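Local coordinates for ABC transporter substrate-binding protein-branched chain amino acid transport (Streptococcus pneumoniae, PDB 4GNR) that probably captures branched-chain amino acids outside the cell for an ABC importer, and holds isoleucine in this crystal, at residues A[36-39]-A[43-46]; A[82-87]-A[203-208]; A[163-166]-A[171-174]. All coordinates share one frame; numbering follows the deposited sequence. Where two conformers were deposited one is given.

Contact 1 (A[36-39]-A[43-46])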
ATOM      1  N   ASP A  36      18.014  -3.024  10.354  1.00  7.34           N
ATOM      2  CA  ASP A  36      18.692  -2.943  11.660  1.00  7.82           C
ATOM      3  C   ASP A  36      18.774  -4.301  12.328  1.00  7.71           C
ATOM      4  O   ASP A  36      19.809  -4.673  12.901  1.00  8.74           O
ATOM      5  CB  ASP A  36      18.007  -1.914  12.553  1.00  8.86           C
ATOM      6  CG  ASP A  36      18.198  -0.473  12.071  1.00 10.09           C
ATOM      7  OD1 ASP A  36      19.052  -0.184  11.204  1.00 11.06           O
ATOM      8  OD2 ASP A  36      17.511   0.371  12.658  1.00 13.06           O
ATOM      9  N   GLU A  37      17.674  -5.028  12.310  1.00  7.61           N
ATOM     10  CA  GLU A  37      17.636  -6.350  12.933  1.00  8.06           C
ATOM     11  C   GLU A  37      18.542  -7.339  12.232  1.00  7.69           C
ATOM     12  O   GLU A  37      19.285  -8.085  12.875  1.00  8.82           O
ATOM     13  CB  GLU A  37      16.211  -6.872  12.983  1.00  8.25           C
ATOM     14  CG  GLU A  37      15.330  -6.074  13.929  1.00  9.44           C
ATOM     15  CD  GLU A  37      13.883  -6.540  13.926  1.00 10.40           C
ATOM     16  OE1 GLU A  37      13.523  -7.269  12.984  1.00 11.33           O
ATOM     17  OE2 GLU A  37      13.102  -6.117  14.814  1.00 12.58           O
ATOM     18  N   ILE A  38      18.489  -7.359  10.903  1.00  7.77           N
ATOM     19  CA  ILE A  38      19.341  -8.267  10.133  1.00  7.69           C
ATOM     20  C   ILE A  38      20.808  -7.949  10.416  1.00  8.07           C
ATOM     21  O   ILE A  38      21.632  -8.855  10.632  1.00  8.98           O
ATOM     22  CB  ILE A  38      19.006  -8.167   8.634  1.00  8.07           C
ATOM     23  CG1 ILE A  38      17.610  -8.742   8.385  1.00  8.02           C
ATOM     24  CG2 ILE A  38      20.074  -8.904   7.806  1.00  9.82           C
ATOM     25  CD1 ILE A  38      17.034  -8.308   7.022  1.00  9.95           C
ATOM     26  N   ASN A  39      21.145  -6.664  10.429  1.00  8.12           N
ATOM     27  CA  ASN A  39      22.529  -6.249  10.714  1.00  9.22           C
ATOM     28  C   ASN A  39      22.993  -6.660  12.097  1.00  9.80           C
ATOM     29  O   ASN A  39      24.118  -7.138  12.272  1.00 11.27           O
ATOM     30  CB  ASN A  39      22.720  -4.758  10.481  1.00  8.88           C
ATOM     31  CG  ASN A  39      22.922  -4.433   9.010  1.00  8.85           C
ATOM     32  OD1 ASN A  39      23.275  -5.303   8.220  1.00 10.25           O
ATOM     33  ND2 ASN A  39      22.766  -3.167   8.657  1.00  9.75           N
ATOM     34  N   GLY A  43      24.201  -9.644   9.582  1.00 12.63           N
ATOM     35  CA  GLY A  43      24.116  -9.295   8.168  1.00 12.96           C
ATOM     36  C   GLY A  43      23.742 -10.449   7.256  1.00 13.37           C
ATOM     37  O   GLY A  43      23.107 -11.401   7.679  1.00 14.84           O
ATOM     38  N   ILE A  44      24.141 -10.382   6.002  0.50 13.95           N
ATOM     39  CA  ILE A  44      23.840 -11.465   5.070  0.50 14.62           C
ATOM     40  C   ILE A  44      25.190 -11.939   4.584  0.50 14.31           C
ATOM     41  O   ILE A  44      26.047 -11.166   4.180  0.50 13.79           O
ATOM     42  CB  ILE A  44      22.894 -11.062   3.971  0.50 14.46           C
ATOM     43  CG1 ILE A  44      21.509 -10.766   4.569  0.50 14.15           C
ATOM     44  CG2 ILE A  44      22.754 -12.188   2.954  0.50 14.00           C
ATOM     45  CD1 ILE A  44      20.774 -11.974   5.190  0.50 14.64           C
ATOM     46  N   ASP A  45      25.363 -13.236   4.685  1.00 14.89           N
ATOM     47  CA  ASP A  45      26.634 -13.904   4.327  1.00 14.87           C
ATOM     48  C   ASP A  45      27.768 -13.184   5.092  1.00 15.06           C
ATOM     49  O   ASP A  45      28.891 -13.008   4.596  1.00 16.22           O
ATOM     50  CB  ASP A  45      26.930 -13.910   2.822  1.00 15.07           C
ATOM     51  CG  ASP A  45      26.038 -14.835   2.046  1.00 16.30           C
ATOM     52  OD1 ASP A  45      25.566 -15.852   2.611  1.00 21.47           O
ATOM     53  OD2 ASP A  45      25.866 -14.576   0.840  1.00 16.77           O
ATOM     54  N   GLY A  46      27.463 -12.774   6.322  1.00 15.28           N
ATOM     55  CA  GLY A  46      28.420 -12.065   7.184  1.00 15.57           C
ATOM     56  C   GLY A  46      28.714 -10.619   6.805  1.00 14.96           C
ATOM     57  O   GLY A  46      29.572  -9.967   7.415  1.00 17.21           O
TER
HETATM   58  O   HOH W   1      21.458 -11.675   9.909  1.00 22.18           O

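Contact 2 (A[82-87]-A[203-208]). With ILE (isoleucine), chain B.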
ATOM      1  N   PRO A  82       9.472   2.342  -5.022  1.00  5.45           N
ATOM      2  CA  PRO A  82       8.463   3.127  -4.319  1.00  5.48           C
ATOM      3  C   PRO A  82       7.267   2.395  -3.732  1.00  4.88           C
ATOM      4  O   PRO A  82       7.032   1.213  -3.992  1.00  5.54           O
ATOM      5  CB  PRO A  82       7.961   4.112  -5.405  1.00  5.84           C
ATOM      6  CG  PRO A  82       9.117   4.206  -6.379  1.00  6.49           C
ATOM      7  CD  PRO A  82       9.652   2.811  -6.408  1.00  6.08           C
ATOM      8  N   ALA A  83       6.521   3.134  -2.932  1.00  5.11           N
ATOM      9  CA  ALA A  83       5.304   2.623  -2.309  1.00  5.24           C
ATOM     10  C   ALA A  83       4.082   2.635  -3.242  1.00  4.85           C
ATOM     11  O   ALA A  83       3.206   1.772  -3.139  1.00  5.67           O
ATOM     12  CB  ALA A  83       4.958   3.464  -1.067  1.00  6.09           C
ATOM     13  N   THR A  84       4.006   3.648  -4.097  1.00  5.43           N
ATOM     14  CA  THR A  84       2.805   3.889  -4.888  1.00  5.45           C
ATOM     15  C   THR A  84       2.997   3.509  -6.354  1.00  5.40           C
ATOM     16  O   THR A  84       4.124   3.401  -6.861  1.00  5.85           O
ATOM     17  CB  THR A  84       2.307   5.342  -4.713  1.00  6.16           C
ATOM     18  OG1 THR A  84       3.252   6.251  -5.285  1.00  6.67           O
ATOM     19  CG2 THR A  84       2.025   5.667  -3.246  1.00  7.33           C
ATOM     20  N   SER A  85       1.876   3.330  -7.046  1.00  5.71           N
ATOM     21  CA  SER A  85       1.924   2.794  -8.397  1.00  6.26           C
ATOM     22  C   SER A  85       2.514   3.716  -9.445  1.00  6.33           C
ATOM     23  O   SER A  85       3.290   3.272 -10.277  1.00  7.02           O
ATOM     24  CB  SER A  85       0.539   2.291  -8.818  1.00  6.89           C
ATOM     25  OG  SER A  85       0.185   1.101  -8.131  1.00  7.19           O
ATOM     26  N   GLY A  86       2.129   4.981  -9.454  1.00  6.75           N
ATOM     27  CA  GLY A  86       2.656   5.890 -10.471  1.00  7.45           C
ATOM     28  C   GLY A  86       4.175   5.977 -10.382  1.00  6.96           C
ATOM     29  O   GLY A  86       4.907   5.894 -11.373  1.00  7.64           O
ATOM     30  N   ALA A  87       4.666   6.143  -9.157  1.00  6.51           N
ATOM     31  CA  ALA A  87       6.100   6.240  -8.903  1.00  6.32           C
ATOM     32  C   ALA A  87       6.813   4.929  -9.280  1.00  6.14           C
ATOM     33  O   ALA A  87       7.896   4.970  -9.875  1.00  6.88           O
ATOM     34  CB  ALA A  87       6.335   6.609  -7.481  1.00  6.95           C
ATOM     35  N   PRO A 203     -12.475   5.477  -3.899  1.00  7.72           N
ATOM     36  CA  PRO A 203     -11.136   5.086  -4.316  1.00  8.24           C
ATOM     37  C   PRO A 203     -10.265   6.368  -4.355  1.00  8.27           C
ATOM     38  O   PRO A 203     -10.549   7.316  -5.076  1.00  9.61           O
ATOM     39  CB  PRO A 203     -11.353   4.491  -5.716  1.00  9.14           C
ATOM     40  CG  PRO A 203     -12.795   4.161  -5.776  1.00  9.00           C
ATOM     41  CD  PRO A 203     -13.452   5.266  -4.982  1.00  8.19           C
ATOM     42  N   GLY A 204      -9.175   6.329  -3.609  1.00  8.86           N
ATOM     43  CA  GLY A 204      -8.283   7.463  -3.490  1.00  9.27           C
ATOM     44  C   GLY A 204      -7.323   7.305  -2.329  1.00  7.48           C
ATOM     45  O   GLY A 204      -7.343   6.307  -1.593  1.00  8.37           O
ATOM     46  N   TYR A 205      -6.456   8.306  -2.228  1.00  6.95           N
ATOM     47  CA  TYR A 205      -5.404   8.405  -1.217  1.00  6.74           C
ATOM     48  C   TYR A 205      -5.857   9.201   0.020  1.00  6.90           C
ATOM     49  O   TYR A 205      -6.863   9.907  -0.020  1.00  7.80           O
ATOM     50  CB  TYR A 205      -4.122   8.945  -1.813  1.00  6.82           C
ATOM     51  CG  TYR A 205      -3.519   8.081  -2.912  1.00  6.27           C
ATOM     52  CD1 TYR A 205      -3.235   6.743  -2.709  1.00  7.37           C
ATOM     53  CD2 TYR A 205      -3.139   8.630  -4.118  1.00  8.18           C
ATOM     54  CE1 TYR A 205      -2.616   5.985  -3.691  1.00  7.25           C
ATOM     55  CE2 TYR A 205      -2.487   7.865  -5.096  1.00  8.41           C
ATOM     56  CZ  TYR A 205      -2.229   6.553  -4.872  1.00  6.84           C
ATOM     57  OH  TYR A 205      -1.582   5.828  -5.854  1.00  7.79           O
ATOM     58  N   TYR A 206      -5.052   9.129   1.079  1.00  6.67           N
ATOM     59  CA  TYR A 206      -5.469   9.653   2.362  1.00  7.25           C
ATOM     60  C   TYR A 206      -5.720  11.141   2.426  1.00  7.66           C
ATOM     61  O   TYR A 206      -6.607  11.565   3.164  1.00  8.81           O
ATOM     62  CB  TYR A 206      -4.492   9.243   3.496  1.00  7.73           C
ATOM     63  CG  TYR A 206      -3.117   9.886   3.389  1.00  7.73           C
ATOM     64  CD1 TYR A 206      -2.841  11.114   3.965  1.00  9.33           C
ATOM     65  CD2 TYR A 206      -2.086   9.274   2.717  1.00  9.44           C
ATOM     66  CE1 TYR A 206      -1.585  11.712   3.880  1.00 10.00           C
ATOM     67  CE2 TYR A 206      -0.834   9.864   2.620  1.00 10.06           C
ATOM     68  CZ  TYR A 206      -0.588  11.082   3.193  1.00  9.99           C
ATOM     69  OH  TYR A 206       0.687  11.598   3.100  1.00 12.29           O
ATOM     70  N   ASN A 207      -4.949  11.948   1.709  1.00  7.63           N
ATOM     71  CA  ASN A 207      -5.136  13.401   1.801  1.00  9.29           C
ATOM     72  C   ASN A 207      -6.513  13.812   1.387  1.00  9.23           C
ATOM     73  O   ASN A 207      -7.118  14.686   1.991  1.00 13.01           O
ATOM     74  CB  ASN A 207      -4.036  14.194   1.103  1.00  9.95           C
ATOM     75  CG  ASN A 207      -2.865  14.487   2.028  1.00 10.73           C
ATOM     76  OD1 ASN A 207      -3.069  14.925   3.163  1.00 13.70           O
ATOM     77  ND2 ASN A 207      -1.651  14.316   1.538  1.00 12.36           N
ATOM     78  N   GLU A 208      -7.005  13.215   0.307  1.00  8.06           N
ATOM     79  CA  GLU A 208      -8.336  13.510  -0.180  1.00  8.59           C
ATOM     80  C   GLU A 208      -9.409  12.714   0.585  1.00  8.39           C
ATOM     81  O   GLU A 208     -10.418  13.279   1.021  1.00  8.69           O
ATOM     82  CB  GLU A 208      -8.463  13.257  -1.678  1.00  9.13           C
ATOM     83  CG  GLU A 208      -7.604  14.173  -2.547  1.00  9.92           C
ATOM     84  CD  GLU A 208      -6.097  13.934  -2.394  1.00  9.63           C
ATOM     85  OE1 GLU A 208      -5.664  12.768  -2.417  1.00  9.53           O
ATOM     86  OE2 GLU A 208      -5.362  14.955  -2.318  1.00 11.32           O
TER
HETATM   87  N   ILE B 401      -1.710   0.637  -3.400  1.00  6.27           N
HETATM   88  CA  ILE B 401      -1.508   2.099  -3.601  1.00  6.07           C
HETATM   89  C   ILE B 401      -0.747   2.323  -4.903  1.00  5.74           C
HETATM   90  O   ILE B 401      -0.508   3.497  -5.255  1.00  6.70           O
HETATM   91  CB  ILE B 401      -0.974   2.829  -2.332  1.00  9.23           C
HETATM   92  CG1 ILE B 401       0.189   2.084  -1.719  1.00  9.21           C
HETATM   93  CG2 ILE B 401      -2.076   3.074  -1.158  1.00  8.24           C
HETATM   94  CD1 ILE B 401       0.785   2.818  -0.538  1.00  7.90           C
HETATM   95  OXT ILE B 401      -0.434   1.318  -5.574  1.00  6.80           O
HETATM   96  O   HOH W   2      -0.029   6.361  -8.049  1.00 12.73           O

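Contact 3 (A[163-166]-A[171-174])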
ATOM      1  N   SER A 163     -13.072  -1.908 -11.545  1.00  9.64           N
ATOM      2  CA  SER A 163     -13.400  -3.230 -11.037  1.00  9.77           C
ATOM      3  C   SER A 163     -14.703  -3.233 -10.224  1.00  9.23           C
ATOM      4  O   SER A 163     -15.531  -4.151 -10.338  1.00 10.09           O
ATOM      5  CB  SER A 163     -12.229  -3.751 -10.228  1.00 10.33           C
ATOM      6  OG  SER A 163     -12.599  -4.971  -9.630  1.00 11.48           O
ATOM      7  N   PHE A 164     -14.868  -2.210  -9.393  1.00  9.00           N
ATOM      8  CA  PHE A 164     -16.085  -2.085  -8.620  1.00  9.04           C
ATOM      9  C   PHE A 164     -17.318  -2.039  -9.541  1.00  9.57           C
ATOM     10  O   PHE A 164     -18.304  -2.760  -9.341  1.00 10.36           O
ATOM     11  CB  PHE A 164     -16.061  -0.834  -7.739  1.00  8.97           C
ATOM     12  CG  PHE A 164     -17.331  -0.659  -6.960  1.00  8.61           C
ATOM     13  CD1 PHE A 164     -17.518  -1.312  -5.750  1.00  9.25           C
ATOM     14  CD2 PHE A 164     -18.376   0.101  -7.460  1.00  9.57           C
ATOM     15  CE1 PHE A 164     -18.699  -1.209  -5.060  1.00  9.91           C
ATOM     16  CE2 PHE A 164     -19.575   0.197  -6.753  1.00 10.49           C
ATOM     17  CZ  PHE A 164     -19.723  -0.459  -5.548  1.00  9.78           C
ATOM     18  N   ARG A 165     -17.266  -1.180 -10.556  1.00 10.19           N
ATOM     19  CA  ARG A 165     -18.413  -1.049 -11.487  1.00 11.18           C
ATOM     20  C   ARG A 165     -18.730  -2.364 -12.195  1.00 12.03           C
ATOM     21  O   ARG A 165     -19.889  -2.711 -12.432  1.00 13.25           O
ATOM     22  CB  ARG A 165     -18.213   0.042 -12.545  1.00 11.61           C
ATOM     23  CG  ARG A 165     -18.131   1.446 -12.025  1.00 12.28           C
ATOM     24  CD  ARG A 165     -18.149   2.470 -13.200  1.00 13.41           C
ATOM     25  NE  ARG A 165     -17.820   3.820 -12.761  1.00 14.16           N
ATOM     26  CZ  ARG A 165     -16.579   4.295 -12.751  1.00 14.75           C
ATOM     27  NH1 ARG A 165     -15.587   3.556 -13.227  1.00 15.04           N
ATOM     28  NH2 ARG A 165     -16.323   5.507 -12.283  1.00 15.90           N
ATOM     29  N   GLU A 166     -17.685  -3.104 -12.541  0.50 11.63           N
ATOM     30  CA  GLU A 166     -17.859  -4.401 -13.224  0.50 12.75           C
ATOM     31  C   GLU A 166     -18.589  -5.426 -12.363  0.50 11.63           C
ATOM     32  O   GLU A 166     -19.456  -6.169 -12.832  0.50 11.80           O
ATOM     33  CB  GLU A 166     -16.495  -4.998 -13.608  0.50 13.68           C
ATOM     34  CG  GLU A 166     -15.734  -4.212 -14.658  0.50 16.93           C
ATOM     35  CD  GLU A 166     -14.329  -4.738 -14.922  0.50 19.45           C
ATOM     36  OE1 GLU A 166     -13.772  -5.494 -14.089  0.50 22.16           O
ATOM     37  OE2 GLU A 166     -13.759  -4.354 -15.967  0.50 22.40           O
ATOM     38  N   GLU A 171     -27.468  -0.377  -7.701  1.00 14.54           N
ATOM     39  CA  GLU A 171     -27.505   0.853  -8.472  1.00 15.13           C
ATOM     40  C   GLU A 171     -26.510   1.882  -7.949  1.00 14.19           C
ATOM     41  O   GLU A 171     -26.428   2.138  -6.752  1.00 13.93           O
ATOM     42  CB  GLU A 171     -28.904   1.485  -8.468  1.00 15.81           C
ATOM     43  CG  GLU A 171     -28.982   2.767  -9.317  1.00 19.59           C
ATOM     44  CD  GLU A 171     -30.340   3.447  -9.291  1.00 22.93           C
ATOM     45  OE1 GLU A 171     -31.241   2.941  -8.591  1.00 27.25           O
ATOM     46  OE2 GLU A 171     -30.497   4.498  -9.960  1.00 26.02           O
ATOM     47  N   ILE A 172     -25.712   2.418  -8.856  1.00 13.34           N
ATOM     48  CA  ILE A 172     -24.766   3.489  -8.555  1.00 13.70           C
ATOM     49  C   ILE A 172     -25.609   4.755  -8.808  1.00 14.14           C
ATOM     50  O   ILE A 172     -25.840   5.163  -9.956  1.00 16.26           O
ATOM     51  CB  ILE A 172     -23.491   3.414  -9.401  1.00 13.98           C
ATOM     52  CG1 ILE A 172     -22.750   2.094  -9.134  1.00 13.67           C
ATOM     53  CG2 ILE A 172     -22.578   4.582  -9.063  1.00 14.53           C
ATOM     54  CD1 ILE A 172     -21.447   1.903  -9.916  1.00 14.84           C
ATOM     55  N   VAL A 173     -26.082   5.353  -7.719  1.00 14.39           N
ATOM     56  CA  VAL A 173     -26.985   6.529  -7.786  1.00 15.15           C
ATOM     57  C   VAL A 173     -26.284   7.842  -8.091  1.00 15.12           C
ATOM     58  O   VAL A 173     -26.936   8.816  -8.483  1.00 16.81           O
ATOM     59  CB  VAL A 173     -27.873   6.646  -6.536  1.00 16.04           C
ATOM     60  CG1 VAL A 173     -28.736   5.391  -6.385  1.00 17.87           C
ATOM     61  CG2 VAL A 173     -27.098   6.957  -5.284  1.00 18.20           C
ATOM     62  N   ALA A 174     -24.977   7.885  -7.877  1.00 14.52           N
ATOM     63  CA  ALA A 174     -24.181   9.062  -8.190  1.00 14.27           C
ATOM     64  C   ALA A 174     -22.769   8.509  -8.425  1.00 14.13           C
ATOM     65  O   ALA A 174     -22.282   7.682  -7.658  1.00 13.99           O
ATOM     66  CB  ALA A 174     -24.207  10.138  -7.091  1.00 15.71           C
TER

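Contact 1 (A[36-39]-A[43-46])
Gly43 meets two flat groups at the end of helix 21-40: the peptide carbonyl of Ile38 and the carboxamide of Asn39. Its N-H approaches the Ile38 carbonyl 33° out of the carbonyl plane, whereas its CA lies 4.1 Å from Asn39 OD1, an oxygen already engaged by the backbone N of Ile49. The bond from Gly43 N to Ile38 O measures 2.9 Å with an N-H...O angle of 155°, and it spans five residues, so it is a 6→1 bond rather than an α-helical one. Water 1 donates to the same Ile38 O at 2.9 Å and to Gly43 O at 2.8 Å, giving the helix-end carbonyl a second partner and tying both peptides together. Next to this polar pair, Ile38 CG2, anti to its backbone N, packs 4.0 Å from CG1 of Ile44, in one of the two conformers of that residue, so this touch is less certain. Ala294 of helix 281-297 touches both isoleucines. The 6→1 bond is consistent with a Schellman-type helix end, although the 5→2 bond that would complete the motif is not established here. It belongs to the turn by which helix 21-40 hands over to strand 48-55, in the β-α-β unit that opens the periplasmic-binding-protein fold.

Contact 2 (A[82-87]-A[203-208])
Tyr205 is aimed at Thr84 by a first torsion of -62°, which sets CG opposite the carbonyl carbon and sends the phenol across the space between the two segments. Ser85, with chi1 -72°, turns its OG toward the same meeting point. That point is the interdomain ligand cleft of a two-lobed periplasmic binding protein: residues 82-87 follow strand 78-80 of one sheet, and residues 203-208 follow strand 199-201 of the other. The CA atoms of Thr84 and Tyr205 stay 10.1 Å apart, and no direct hydrogen bond joins the segments; bound isoleucine and one water bridge them instead. The ligand's carboxylate oxygen O lies in the plane of the Tyr205 ring, at the edge, and accepts from Tyr205 OH at 2.6 Å. The same oxygen accepts from Ser85 N, at 3.0 Å with an N-H...O angle of 157°. The other oxygen, OXT, accepts from Ser85 OG at 2.6 Å, while Gln109 N also bonds that OG. These two segments thus supply three donors to the carboxylate, and because Ser85 begins helix 85-97, the helix dipole probably adds to the attraction. Thr84, the N-cap residue, makes no capping bond; its OG1 is paired with Glu15, and its CB lies 3.4 Å from ligand O. Tyr156 stacks on the Tyr205 ring, and Asp229, Thr108 and Ser106 bond the ligand too. Beside the ligand, water 2 donates to Tyr205 OH at 2.7 Å and accepts from Gly86 N at 2.9 Å.

Contact 3 (A[163-166]-A[171-174])
Between residues 163-166 of helix 155-167 and residues 171-174, the nearest CA atoms are those of Arg165 and Ile172, 8.3 Å apart. At that separation the contact is made by side chains, and no hydrogen bond joins the two segments. Beyond Ile172 the chain turns a corner at Val173, where phi/psi of -78/-19° leaves the extended region, before Ala174 resumes it. Ile172 points its side chain at the helix. With CG1 anti to the carbonyl carbon and chi2 at -180°, the chain is fully stretched and its CD1 methyl does all the close touching. The methyl lies at the edge of the Phe164 ring, near the ring plane, 4.1 Å from CE2. This is apolar packing without a stacking face, and the two side chains run past each other in opposite directions. These elements form the second half of a β-α-β unit, strand 145-151, helix 155-167 and strand 171-178, and Val146 of the neighbouring strand 145-151 also touches Phe164. Tyr168 stacks with that ring, while helix 126-139 packs against it through Ile133, Ser134 and Val137. The same Ile172 methyl, CD1, also meets Arg165 CG at 4.0 Å, the two side chains crossing at about a right angle. The Arg165 chain is extended from CG to NE, which carries its charged end past the isoleucine to a salt bridge between NE and Asp175 OD2.

Contact 2 is the buried one, its centre about 8 Å from the centre of the chain, whereas contacts 1 and 3 are partly buried, with centres about 26 and 23 Å out, on opposite sides of that point, their centres about 49 Å apart. Contacts 1 and 3 each join a helix to the chain that follows it, each within a β-α-β unit, the two units lying in different lobes; contact 2 joins the lobes. Chemistry follows place: backbone hydrogen bonding and a water in contact 1, hydrogen bonds through the ligand and a water in contact 2, methyl packing in contact 3. Nearest atoms of contacts 2 and 3 are about 6 Å apart, without touching.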